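Local coordinates for protein esterase (Alcaligenes sp., PDB 1QLW) that probably hydrolyses carboxylic esters, as an esterase of the alpha/beta hydrolase class, at residues R26-E31 and A111-A116; L93-S98 and L312-I317; E238-L243 and H270-A275. All coordinates share one frame; numbering follows the deposited sequence.

Interaction 1: R26-E31 and A111-A116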
ATOM      1  N   ARG A  26       0.212  15.809   9.479  1.00 17.89           N
ATOM      2  CA  ARG A  26       0.621  16.751  10.510  1.00 18.87           C
ATOM      3  C   ARG A  26       1.994  16.307  11.008  1.00 17.37           C
ATOM      4  O   ARG A  26       2.306  15.112  11.017  1.00 16.77           O
ATOM      5  CB  ARG A  26      -0.395  16.770  11.660  1.00 20.83           C
ATOM      6  CG  ARG A  26      -0.557  15.529  12.495  1.00 22.64           C
ATOM      7  CD  ARG A  26      -1.693  15.618  13.529  1.00 25.32           C
ATOM      8  NE  ARG A  26      -1.822  14.340  14.233  1.00 27.86           N
ATOM      9  CZ  ARG A  26      -1.286  13.995  15.385  1.00 29.70           C
ATOM     10  NH1 ARG A  26      -0.589  14.909  16.053  1.00 30.10           N
ATOM     11  NH2 ARG A  26      -1.392  12.761  15.855  1.00 31.80           N
ATOM     12  N   ASP A  27       2.813  17.277  11.421  1.00 18.13           N
ATOM     13  CA  ASP A  27       4.133  16.968  11.950  1.00 18.16           C
ATOM     14  C   ASP A  27       4.053  16.815  13.463  1.00 18.90           C
ATOM     15  O   ASP A  27       3.398  17.591  14.167  1.00 23.15           O
ATOM     16  CB  ASP A  27       5.154  18.024  11.502  1.00 20.94           C
ATOM     17  CG  ASP A  27       5.549  17.794  10.036  1.00 23.11           C
ATOM     18  OD1 ASP A  27       5.017  16.867   9.384  1.00 26.68           O
ATOM     19  OD2 ASP A  27       6.395  18.558   9.525  1.00 27.86           O
ATOM     20  N   VAL A  28       4.686  15.777  13.972  1.00 17.82           N
ATOM     21  CA  VAL A  28       4.725  15.410  15.374  1.00 19.15           C
ATOM     22  C   VAL A  28       6.187  15.347  15.813  1.00 17.40           C
ATOM     23  O   VAL A  28       6.989  14.672  15.168  1.00 17.56           O
ATOM     24  CB  VAL A  28       4.085  14.012  15.606  1.00 22.10           C
ATOM     25  CG1 VAL A  28       4.334  13.482  17.014  1.00 25.02           C
ATOM     26  CG2 VAL A  28       2.583  14.054  15.349  1.00 24.91           C
ATOM     27  N   THR A  29       6.503  16.010  16.916  1.00 17.64           N
ATOM     28  CA  THR A  29       7.835  15.894  17.501  1.00 18.31           C
ATOM     29  C   THR A  29       7.779  14.796  18.554  1.00 17.56           C
ATOM     30  O   THR A  29       6.952  14.870  19.477  1.00 22.61           O
ATOM     31  CB  THR A  29       8.280  17.214  18.160  1.00 22.62           C
ATOM     32  OG1 THR A  29       8.252  18.234  17.159  1.00 27.56           O
ATOM     33  CG2 THR A  29       9.667  17.114  18.770  1.00 24.83           C
ATOM     34  N   SER A  30       8.604  13.791  18.414  1.00 16.15           N
ATOM     35  CA  SER A  30       8.585  12.640  19.294  1.00 16.69           C
ATOM     36  C   SER A  30       9.934  12.452  19.966  1.00 16.11           C
ATOM     37  O   SER A  30      10.977  12.836  19.434  1.00 17.21           O
ATOM     38  CB  SER A  30       8.332  11.389  18.437  1.00 17.44           C
ATOM     39  OG  SER A  30       8.405  10.231  19.249  1.00 18.78           O
ATOM     40  N   GLU A  31       9.899  11.851  21.141  1.00 16.51           N
ATOM     41  CA  GLU A  31      11.071  11.491  21.906  1.00 17.23           C
ATOM     42  C   GLU A  31      11.332   9.995  21.854  1.00 15.86           C
ATOM     43  O   GLU A  31      12.359   9.558  22.394  1.00 17.08           O
ATOM     44  CB  GLU A  31      10.923  11.900  23.378  1.00 20.89           C
ATOM     45  CG  GLU A  31      10.541  13.353  23.591  1.00 24.82           C
ATOM     46  CD  GLU A  31      11.339  14.349  22.778  1.00 27.73           C
ATOM     47  OE1 GLU A  31      12.566  14.153  22.717  1.00 29.32           O
ATOM     48  OE2 GLU A  31      10.762  15.291  22.209  1.00 29.73           O
ATOM     49  N   ALA A 111       1.110   6.509   6.921  1.00 11.76           N
ATOM     50  CA  ALA A 111       1.844   6.290   8.153  1.00 11.96           C
ATOM     51  C   ALA A 111       1.016   6.390   9.424  1.00 11.77           C
ATOM     52  O   ALA A 111       0.209   7.300   9.607  1.00 13.67           O
ATOM     53  CB  ALA A 111       2.952   7.338   8.272  1.00 12.58           C
ATOM     54  N   THR A 112       1.326   5.495  10.344  1.00 13.02           N
ATOM     55  CA  THR A 112       0.962   5.557  11.741  1.00 12.76           C
ATOM     56  C   THR A 112       2.096   6.210  12.540  1.00 13.23           C
ATOM     57  O   THR A 112       3.174   6.426  12.012  1.00 14.54           O
ATOM     58  CB  THR A 112       0.694   4.151  12.314  1.00 14.18           C
ATOM     59  OG1 THR A 112       1.877   3.348  12.119  1.00 15.04           O
ATOM     60  CG2 THR A 112      -0.507   3.499  11.646  1.00 14.96           C
ATOM     61  N   ASP A 113       1.850   6.497  13.810  1.00 14.66           N
ATOM     62  CA  ASP A 113       2.868   6.964  14.752  1.00 14.54           C
ATOM     63  C   ASP A 113       3.110   5.805  15.732  1.00 13.54           C
ATOM     64  O   ASP A 113       2.156   5.390  16.412  1.00 15.89           O
ATOM     65  CB  ASP A 113       2.420   8.187  15.538  1.00 16.66           C
ATOM     66  CG  ASP A 113       3.459   8.806  16.458  1.00 17.57           C
ATOM     67  OD1 ASP A 113       4.610   8.330  16.498  1.00 17.41           O
ATOM     68  OD2 ASP A 113       3.132   9.803  17.148  1.00 22.80           O
ATOM     69  N   ILE A 114       4.333   5.316  15.800  1.00 13.27           N
ATOM     70  CA  ILE A 114       4.666   4.228  16.705  1.00 13.76           C
ATOM     71  C   ILE A 114       5.259   4.702  18.019  1.00 13.13           C
ATOM     72  O   ILE A 114       5.656   3.900  18.870  1.00 14.35           O
ATOM     73  CB  ILE A 114       5.564   3.178  16.024  1.00 14.34           C
ATOM     74  CG1 ILE A 114       6.813   3.742  15.360  1.00 15.13           C
ATOM     75  CG2 ILE A 114       4.705   2.397  15.008  1.00 15.81           C
ATOM     76  CD1 ILE A 114       7.810   4.408  16.288  1.00 16.89           C
ATOM     77  N   SER A 115       5.245   6.005  18.264  1.00 13.22           N
ATOM     78  CA  SER A 115       5.900   6.578  19.439  1.00 14.00           C
ATOM     79  C   SER A 115       5.375   5.985  20.740  1.00 13.53           C
ATOM     80  O   SER A 115       6.191   5.770  21.647  1.00 13.73           O
ATOM     81  CB  SER A 115       5.716   8.091  19.495  1.00 15.96           C
ATOM     82  OG  SER A 115       6.366   8.716  18.420  1.00 16.81           O
ATOM     83  N   ALA A 116       4.060   5.793  20.864  1.00 13.35           N
ATOM     84  CA  ALA A 116       3.541   5.307  22.133  1.00 14.12           C
ATOM     85  C   ALA A 116       3.963   3.880  22.415  1.00 13.93           C
ATOM     86  O   ALA A 116       4.146   3.494  23.573  1.00 16.53           O
ATOM     87  CB  ALA A 116       2.027   5.462  22.187  1.00 15.30           C
TER
HETATM   88  O   HOH W   1       0.650  10.852  17.397  1.00 39.03           O
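Two serine hydroxyls meet where S30, near the end of strand 26-30, faces S115 in the first turn of helix 115-121: S30 OG donates to S115 OG across 2.7 Å. The torsion that carries the S30 hydroxyl out to its partner sets OG opposite the backbone N (chi1 176°). S115 OG, already an acceptor, donates its own hydrogen to D113 OD1 at 2.6 Å, so that the hydroxyls and the carboxylate form a directed chain. That bond arrives on the syn side of the carboxylate, 16° out of its plane, whereas S115 N reaches the same OD1 from above the plane at 3.0 Å. The second bond closes an Asx turn over I114, the N-cap residue of the helix, and the two bonds gripping OD1 probably limit the turning of the carboxylate. V28 and D113 approach from opposite directions, with V28 CG1 3.9 Å from D113 OD2. The same OD2 accepts from a water that lies between it and R26 NH2, although the link to the guanidinium is weak. Backbone bonds tie strand 26-30 to strand 43-57, V47 of which touches both V28 and D113, while P174 of the second subunit packs on I114.

Interaction 2: L93-S98 and L312-I317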
ATOM      1  N   LEU A  93     -11.821   2.016 -14.699  1.00 12.87           N
ATOM      2  CA  LEU A  93     -10.911   2.602 -15.690  1.00 13.66           C
ATOM      3  C   LEU A  93     -11.335   2.218 -17.102  1.00 13.86           C
ATOM      4  O   LEU A  93     -11.370   3.054 -18.014  1.00 14.65           O
ATOM      5  CB  LEU A  93      -9.485   2.102 -15.451  1.00 14.46           C
ATOM      6  CG  LEU A  93      -8.854   2.578 -14.165  1.00 17.14           C
ATOM      7  CD1 LEU A  93      -7.573   1.826 -13.890  1.00 18.35           C
ATOM      8  CD2 LEU A  93      -8.579   4.069 -14.242  1.00 17.61           C
ATOM      9  N   ARG A  94     -11.681   0.945 -17.309  1.00 14.12           N
ATOM     10  CA  ARG A  94     -12.107   0.438 -18.609  1.00 14.89           C
ATOM     11  C   ARG A  94     -13.429   1.048 -19.047  1.00 15.01           C
ATOM     12  O   ARG A  94     -13.700   1.177 -20.242  1.00 16.93           O
ATOM     13  CB  ARG A  94     -12.170  -1.087 -18.591  1.00 15.95           C
ATOM     14  CG  ARG A  94     -10.790  -1.717 -18.549  1.00 17.05           C
ATOM     15  CD  ARG A  94     -10.875  -3.234 -18.498  1.00 18.02           C
ATOM     16  NE  ARG A  94      -9.548  -3.844 -18.502  1.00 18.94           N
ATOM     17  CZ  ARG A  94      -8.855  -4.130 -19.596  1.00 18.63           C
ATOM     18  NH1 ARG A  94      -9.331  -3.874 -20.806  1.00 20.40           N
ATOM     19  NH2 ARG A  94      -7.647  -4.648 -19.455  1.00 20.90           N
ATOM     20  N   LYS A  95     -14.251   1.477 -18.092  1.00 14.37           N
ATOM     21  CA  LYS A  95     -15.500   2.165 -18.345  1.00 15.37           C
ATOM     22  C   LYS A  95     -15.306   3.660 -18.532  1.00 15.15           C
ATOM     23  O   LYS A  95     -16.298   4.373 -18.769  1.00 17.98           O
ATOM     24  CB  LYS A  95     -16.499   1.825 -17.237  1.00 16.76           C
ATOM     25  CG  LYS A  95     -16.946   0.372 -17.284  1.00 18.89           C
ATOM     26  CD  LYS A  95     -17.881   0.113 -18.446  1.00 25.18           C
ATOM     27  CE  LYS A  95     -18.634  -1.189 -18.336  1.00 29.35           C
ATOM     28  NZ  LYS A  95     -19.793  -1.227 -19.267  1.00 32.62           N
ATOM     29  N   GLY A  96     -14.073   4.152 -18.457  1.00 14.70           N
ATOM     30  CA  GLY A  96     -13.776   5.530 -18.761  1.00 14.60           C
ATOM     31  C   GLY A  96     -13.690   6.485 -17.600  1.00 13.20           C
ATOM     32  O   GLY A  96     -13.634   7.695 -17.817  1.00 15.06           O
ATOM     33  N   TYR A  97     -13.718   5.966 -16.364  1.00 13.11           N
ATOM     34  CA  TYR A  97     -13.571   6.810 -15.194  1.00 13.29           C
ATOM     35  C   TYR A  97     -12.134   6.788 -14.688  1.00 13.19           C
ATOM     36  O   TYR A  97     -11.537   5.734 -14.509  1.00 14.68           O
ATOM     37  CB  TYR A  97     -14.448   6.285 -14.041  1.00 13.80           C
ATOM     38  CG  TYR A  97     -15.919   6.518 -14.281  1.00 15.47           C
ATOM     39  CD1 TYR A  97     -16.508   7.699 -13.851  1.00 16.85           C
ATOM     40  CD2 TYR A  97     -16.721   5.582 -14.915  1.00 17.09           C
ATOM     41  CE1 TYR A  97     -17.843   7.973 -14.030  1.00 19.44           C
ATOM     42  CE2 TYR A  97     -18.083   5.852 -15.100  1.00 19.19           C
ATOM     43  CZ  TYR A  97     -18.615   7.050 -14.683  1.00 20.12           C
ATOM     44  OH  TYR A  97     -19.953   7.359 -14.845  1.00 24.42           O
ATOM     45  N   SER A  98     -11.620   7.975 -14.387  1.00 12.72           N
ATOM     46  CA  SER A  98     -10.418   8.068 -13.587  1.00 13.09           C
ATOM     47  C   SER A  98     -10.671   7.548 -12.181  1.00 13.01           C
ATOM     48  O   SER A  98     -11.767   7.756 -11.655  1.00 14.30           O
ATOM     49  CB  SER A  98      -9.951   9.509 -13.507  1.00 13.89           C
ATOM     50  OG  SER A  98      -9.577   9.939 -14.806  1.00 15.19           O
ATOM     51  N   LEU A 312     -24.556  -1.621 -12.138  1.00 16.47           N
ATOM     52  CA  LEU A 312     -25.678  -0.935 -11.492  1.00 16.23           C
ATOM     53  C   LEU A 312     -25.215   0.386 -10.909  1.00 15.88           C
ATOM     54  O   LEU A 312     -25.913   1.398 -11.001  1.00 16.71           O
ATOM     55  CB  LEU A 312     -26.298  -1.832 -10.435  1.00 17.77           C
ATOM     56  CG  LEU A 312     -27.113  -3.010 -10.972  1.00 19.48           C
ATOM     57  CD1 LEU A 312     -27.347  -4.037  -9.881  1.00 20.94           C
ATOM     58  CD2 LEU A 312     -28.446  -2.530 -11.533  1.00 22.49           C
ATOM     59  N   ILE A 313     -24.070   0.379 -10.233  1.00 15.41           N
ATOM     60  CA  ILE A 313     -23.542   1.588  -9.614  1.00 15.88           C
ATOM     61  C   ILE A 313     -23.138   2.608 -10.667  1.00 15.77           C
ATOM     62  O   ILE A 313     -23.460   3.794 -10.552  1.00 15.99           O
ATOM     63  CB  ILE A 313     -22.362   1.219  -8.690  1.00 15.22           C
ATOM     64  CG1 ILE A 313     -22.894   0.427  -7.484  1.00 16.30           C
ATOM     65  CG2 ILE A 313     -21.608   2.459  -8.256  1.00 16.69           C
ATOM     66  CD1 ILE A 313     -21.785  -0.170  -6.631  1.00 17.76           C
ATOM     67  N   LEU A 314     -22.435   2.169 -11.706  1.00 16.63           N
ATOM     68  CA  LEU A 314     -21.997   3.091 -12.751  1.00 17.81           C
ATOM     69  C   LEU A 314     -23.167   3.691 -13.519  1.00 18.48           C
ATOM     70  O   LEU A 314     -23.143   4.864 -13.888  1.00 19.26           O
ATOM     71  CB  LEU A 314     -21.009   2.417 -13.698  1.00 19.32           C
ATOM     72  CG  LEU A 314     -19.681   1.988 -13.077  1.00 19.96           C
ATOM     73  CD1 LEU A 314     -18.852   1.227 -14.095  1.00 22.96           C
ATOM     74  CD2 LEU A 314     -18.910   3.190 -12.541  1.00 21.90           C
ATOM     75  N   ASP A 315     -24.212   2.889 -13.731  1.00 19.13           N
ATOM     76  CA  ASP A 315     -25.427   3.405 -14.374  1.00 20.54           C
ATOM     77  C   ASP A 315     -26.010   4.533 -13.529  1.00 18.50           C
ATOM     78  O   ASP A 315     -26.395   5.592 -14.035  1.00 19.59           O
ATOM     79  CB  ASP A 315     -26.464   2.306 -14.568  1.00 25.74           C
ATOM     80  CG  ASP A 315     -27.812   2.812 -15.040  1.00 33.20           C
ATOM     81  OD1 ASP A 315     -27.957   3.121 -16.240  1.00 37.35           O
ATOM     82  OD2 ASP A 315     -28.742   2.917 -14.211  1.00 36.81           O
ATOM     83  N   TRP A 316     -26.065   4.341 -12.212  1.00 16.89           N
ATOM     84  CA  TRP A 316     -26.558   5.369 -11.308  1.00 16.75           C
ATOM     85  C   TRP A 316     -25.659   6.594 -11.346  1.00 16.20           C
ATOM     86  O   TRP A 316     -26.155   7.724 -11.430  1.00 18.06           O
ATOM     87  CB  TRP A 316     -26.705   4.811  -9.891  1.00 16.42           C
ATOM     88  CG  TRP A 316     -27.216   5.841  -8.919  1.00 16.52           C
ATOM     89  CD1 TRP A 316     -28.508   6.074  -8.581  1.00 17.55           C
ATOM     90  CD2 TRP A 316     -26.439   6.784  -8.176  1.00 16.17           C
ATOM     91  NE1 TRP A 316     -28.591   7.100  -7.677  1.00 18.20           N
ATOM     92  CE2 TRP A 316     -27.336   7.569  -7.418  1.00 16.98           C
ATOM     93  CE3 TRP A 316     -25.059   7.034  -8.076  1.00 16.01           C
ATOM     94  CZ2 TRP A 316     -26.895   8.586  -6.582  1.00 17.35           C
ATOM     95  CZ3 TRP A 316     -24.652   8.051  -7.245  1.00 16.93           C
ATOM     96  CH2 TRP A 316     -25.559   8.811  -6.502  1.00 17.37           C
ATOM     97  N   ILE A 317     -24.339   6.390 -11.320  1.00 16.21           N
ATOM     98  CA  ILE A 317     -23.431   7.537 -11.356  1.00 17.13           C
ATOM     99  C   ILE A 317     -23.641   8.338 -12.631  1.00 19.22           C
ATOM    100  O   ILE A 317     -23.744   9.562 -12.591  1.00 21.09           O
ATOM    101  CB  ILE A 317     -21.964   7.100 -11.243  1.00 17.77           C
ATOM    102  CG1 ILE A 317     -21.697   6.545  -9.839  1.00 17.67           C
ATOM    103  CG2 ILE A 317     -21.045   8.273 -11.557  1.00 19.98           C
ATOM    104  CD1 ILE A 317     -20.327   5.922  -9.655  1.00 18.28           C
TER
HETATM  105  O   HOH W   2     -21.514   5.674 -16.021  1.00 30.78           O
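Y97 lays one side of its ring against two aliphatic side chains of the last helix, 306-319. L314 CD2 comes to 3.8 Å from Y97 CE2, and I317 CG2 lies 3.6 Å from Y97 OH; both methyls approach the ring obliquely, the side chains sliding past each other in opposite directions. The I317 methyl reaches the phenol because it stands opposite its own backbone N, CG1 lying anti to the carbonyl carbon (chi1 -68°). Beside them, the other methyl of L314, CD1, rests 3.8 Å from K95 CG, so the aliphatic root of the lysine extends the apolar patch before its chain bends at chi2 and leads the amine away. A water in the plane of the ring lies 2.6 Å from Y97 OH and donates to L314 O at 2.8 Å. Further out, I65 of strand 65-68, in the central sheet of the alpha/beta hydrolase fold, touches Y97, L314 and I317 alike. G96, with positive phi, ends helix 88-94 in a Schellman motif just before Y97, in the turn leading to strand 99-103. A valine in place of Y97 would probably open a gap beside L314 and I317 and leave the water without its phenol partner. The contact is thus largely apolar, its polar link being a single bridging water, which implies that close fit rather than directional bonding joins this turn to the helix.

Interaction 3: E238-L243 and H270-A275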
ATOM      1  N   GLU A 238     -31.473  13.815  10.838  1.00 23.25           N
ATOM      2  CA  GLU A 238     -31.198  15.187  11.181  1.00 26.40           C
ATOM      3  C   GLU A 238     -29.985  15.757  10.455  1.00 25.10           C
ATOM      4  O   GLU A 238     -29.749  16.967  10.503  1.00 26.20           O
ATOM      5  CB  GLU A 238     -30.990  15.301  12.698  1.00 29.91           C
ATOM      6  CG  GLU A 238     -32.185  14.951  13.553  1.00 33.21           C
ATOM      7  CD  GLU A 238     -32.550  13.493  13.640  1.00 34.94           C
ATOM      8  OE1 GLU A 238     -31.702  12.599  13.434  1.00 33.87           O
ATOM      9  OE2 GLU A 238     -33.742  13.222  13.932  1.00 37.67           O
ATOM     10  N   ASP A 239     -29.197  14.939   9.769  1.00 23.68           N
ATOM     11  CA  ASP A 239     -28.016  15.369   9.049  1.00 22.87           C
ATOM     12  C   ASP A 239     -28.283  15.652   7.584  1.00 21.67           C
ATOM     13  O   ASP A 239     -27.329  15.971   6.866  1.00 22.89           O
ATOM     14  CB  ASP A 239     -26.977  14.241   9.137  1.00 24.06           C
ATOM     15  CG  ASP A 239     -26.392  14.007  10.509  1.00 26.22           C
ATOM     16  OD1 ASP A 239     -26.377  14.921  11.358  1.00 31.09           O
ATOM     17  OD2 ASP A 239     -25.863  12.887  10.722  1.00 26.15           O
ATOM     18  N   VAL A 240     -29.535  15.609   7.114  1.00 21.79           N
ATOM     19  CA  VAL A 240     -29.747  15.700   5.681  1.00 21.76           C
ATOM     20  C   VAL A 240     -29.605  17.060   5.060  1.00 22.57           C
ATOM     21  O   VAL A 240     -29.281  17.112   3.871  1.00 21.66           O
ATOM     22  CB  VAL A 240     -31.074  15.045   5.230  1.00 22.75           C
ATOM     23  CG1 VAL A 240     -31.072  13.562   5.581  1.00 23.60           C
ATOM     24  CG2 VAL A 240     -32.287  15.729   5.829  1.00 23.33           C
ATOM     25  N   LYS A 241     -29.912  18.152   5.772  1.00 25.23           N
ATOM     26  CA  LYS A 241     -29.924  19.474   5.139  1.00 27.42           C
ATOM     27  C   LYS A 241     -28.669  19.831   4.375  1.00 25.91           C
ATOM     28  O   LYS A 241     -28.736  20.192   3.191  1.00 26.46           O
ATOM     29  CB  LYS A 241     -30.343  20.572   6.117  1.00 33.00           C
ATOM     30  CG  LYS A 241     -31.463  20.177   7.065  1.00 37.75           C
ATOM     31  CD  LYS A 241     -30.899  19.637   8.375  1.00 41.87           C
ATOM     32  CE  LYS A 241     -30.526  20.773   9.316  1.00 44.50           C
ATOM     33  NZ  LYS A 241     -29.082  21.129   9.240  1.00 46.59           N
ATOM     34  N   PRO A 242     -27.484  19.605   4.931  1.00 25.45           N
ATOM     35  CA  PRO A 242     -26.238  19.895   4.238  1.00 26.03           C
ATOM     36  C   PRO A 242     -25.955  19.001   3.045  1.00 24.27           C
ATOM     37  O   PRO A 242     -25.053  19.287   2.241  1.00 25.83           O
ATOM     38  CB  PRO A 242     -25.171  19.754   5.326  1.00 27.38           C
ATOM     39  CG  PRO A 242     -25.911  19.926   6.617  1.00 28.38           C
ATOM     40  CD  PRO A 242     -27.257  19.295   6.364  1.00 27.35           C
ATOM     41  N   LEU A 243     -26.694  17.918   2.855  1.00 21.73           N
ATOM     42  CA  LEU A 243     -26.498  16.948   1.798  1.00 20.35           C
ATOM     43  C   LEU A 243     -27.489  16.988   0.655  1.00 20.43           C
ATOM     44  O   LEU A 243     -27.447  16.164  -0.269  1.00 21.11           O
ATOM     45  CB  LEU A 243     -26.567  15.533   2.438  1.00 21.02           C
ATOM     46  CG  LEU A 243     -25.591  15.309   3.597  1.00 21.55           C
ATOM     47  CD1 LEU A 243     -25.803  13.937   4.214  1.00 22.13           C
ATOM     48  CD2 LEU A 243     -24.137  15.449   3.159  1.00 23.74           C
ATOM     49  N   HIS A 270     -32.234   3.229   5.352  1.00 15.99           N
ATOM     50  CA  HIS A 270     -33.506   3.651   4.761  1.00 16.36           C
ATOM     51  C   HIS A 270     -34.018   4.926   5.425  1.00 16.21           C
ATOM     52  O   HIS A 270     -34.546   5.799   4.737  1.00 17.84           O
ATOM     53  CB  HIS A 270     -34.584   2.583   4.923  1.00 16.97           C
ATOM     54  CG  HIS A 270     -34.518   1.506   3.896  1.00 16.82           C
ATOM     55  ND1 HIS A 270     -34.745   1.723   2.554  1.00 17.82           N
ATOM     56  CD2 HIS A 270     -34.297   0.171   4.047  1.00 17.81           C
ATOM     57  CE1 HIS A 270     -34.694   0.565   1.920  1.00 18.09           C
ATOM     58  NE2 HIS A 270     -34.407  -0.389   2.800  1.00 18.52           N
ATOM     59  N   ALA A 271     -33.910   5.030   6.743  1.00 16.74           N
ATOM     60  CA  ALA A 271     -34.427   6.224   7.426  1.00 17.57           C
ATOM     61  C   ALA A 271     -33.697   7.450   6.880  1.00 16.54           C
ATOM     62  O   ALA A 271     -34.303   8.496   6.678  1.00 17.74           O
ATOM     63  CB  ALA A 271     -34.309   6.084   8.913  1.00 19.50           C
ATOM     64  N   PHE A 272     -32.384   7.339   6.703  1.00 16.69           N
ATOM     65  CA  PHE A 272     -31.586   8.413   6.131  1.00 16.16           C
ATOM     66  C   PHE A 272     -32.032   8.764   4.729  1.00 16.23           C
ATOM     67  O   PHE A 272     -32.275   9.933   4.440  1.00 17.18           O
ATOM     68  CB  PHE A 272     -30.101   7.989   6.148  1.00 16.94           C
ATOM     69  CG  PHE A 272     -29.226   8.812   5.256  1.00 17.20           C
ATOM     70  CD1 PHE A 272     -29.096  10.172   5.421  1.00 18.35           C
ATOM     71  CD2 PHE A 272     -28.568   8.137   4.230  1.00 18.60           C
ATOM     72  CE1 PHE A 272     -28.276  10.875   4.535  1.00 20.13           C
ATOM     73  CE2 PHE A 272     -27.741   8.834   3.373  1.00 19.96           C
ATOM     74  CZ  PHE A 272     -27.629  10.194   3.526  1.00 20.20           C
ATOM     75  N   ILE A 273     -32.092   7.776   3.853  1.00 15.69           N
ATOM     76  CA  ILE A 273     -32.445   8.037   2.458  1.00 15.51           C
ATOM     77  C   ILE A 273     -33.824   8.650   2.356  1.00 15.82           C
ATOM     78  O   ILE A 273     -34.029   9.604   1.595  1.00 16.43           O
ATOM     79  CB  ILE A 273     -32.331   6.738   1.658  1.00 16.24           C
ATOM     80  CG1 ILE A 273     -30.863   6.286   1.522  1.00 16.37           C
ATOM     81  CG2 ILE A 273     -32.982   6.881   0.284  1.00 17.41           C
ATOM     82  CD1 ILE A 273     -29.987   7.217   0.704  1.00 16.35           C
ATOM     83  N   ASP A 274     -34.789   8.117   3.091  1.00 16.60           N
ATOM     84  CA  ASP A 274     -36.132   8.684   3.054  1.00 16.78           C
ATOM     85  C   ASP A 274     -36.143  10.117   3.537  1.00 17.72           C
ATOM     86  O   ASP A 274     -36.826  10.964   2.950  1.00 17.88           O
ATOM     87  CB  ASP A 274     -37.072   7.819   3.904  1.00 17.92           C
ATOM     88  CG  ASP A 274     -37.306   6.452   3.302  1.00 19.01           C
ATOM     89  OD1 ASP A 274     -36.993   6.206   2.118  1.00 20.59           O
ATOM     90  OD2 ASP A 274     -37.842   5.612   4.054  1.00 20.74           O
ATOM     91  N   ALA A 275     -35.427  10.410   4.620  1.00 16.91           N
ATOM     92  CA  ALA A 275     -35.320  11.777   5.117  1.00 18.30           C
ATOM     93  C   ALA A 275     -34.674  12.695   4.089  1.00 17.87           C
ATOM     94  O   ALA A 275     -35.102  13.839   3.922  1.00 18.73           O
ATOM     95  CB  ALA A 275     -34.549  11.828   6.423  1.00 19.80           C
TER
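The F272 ring meets segment 238-243 along one side: L243 CD1 lies at its edge, near the ring plane and 3.9 Å from F272 CE1, while V240 CG1 comes in obliquely to within 3.9 Å of F272 CD1. The side chains of L243 and F272 cross at about a right angle, whereas those of V240 and F272 slide past each other in opposite directions. With CG held opposite the backbone N (chi1 164°), the end of the phenyl is carried nearer to the loop. An edge-to-face pairing with F213 of helix 211-218 also engages the ring, and V248 of strand 248-252 touches the same side chain. This layering is that of the alpha/beta hydrolase fold: helix 263-278 follows strand 248-252 and precedes its parallel neighbour 283-287, in a beta-alpha-beta crossover, and the loop entering the first of these strands packs against the helix. One turn on from F272, A275 CB sits 4.0 Å from V240 CG1, so a single valine methyl touches both residues. The other methyl, V240 CG2, is 3.9 Å from A275 O. On the loop, L243 N bonds to V240 O at 2.9 Å, closing a short turn from which both side chains point toward the helix.

Overall arrangement
The three contacts differ in chemistry as they differ in place. Interaction 1, the most peripheral, is a polar chain of hydroxyls and carboxylate in a region that also meets the second subunit. Interactions 2 and 3 are apolar and each sets a helix against a turn or loop, that of interaction 3 partly 3-10, though they use different helices. Interaction 3 is the more buried, three of its four touching residues lying in the interior, while interaction 2 has a lysine at its margin and a water beside its phenol. Interaction 3 is nested within the chain span closed by interaction 2, their nearest atoms about 8 Å apart. Interactions 1 and 2 lie on opposite sides of the chain's centre.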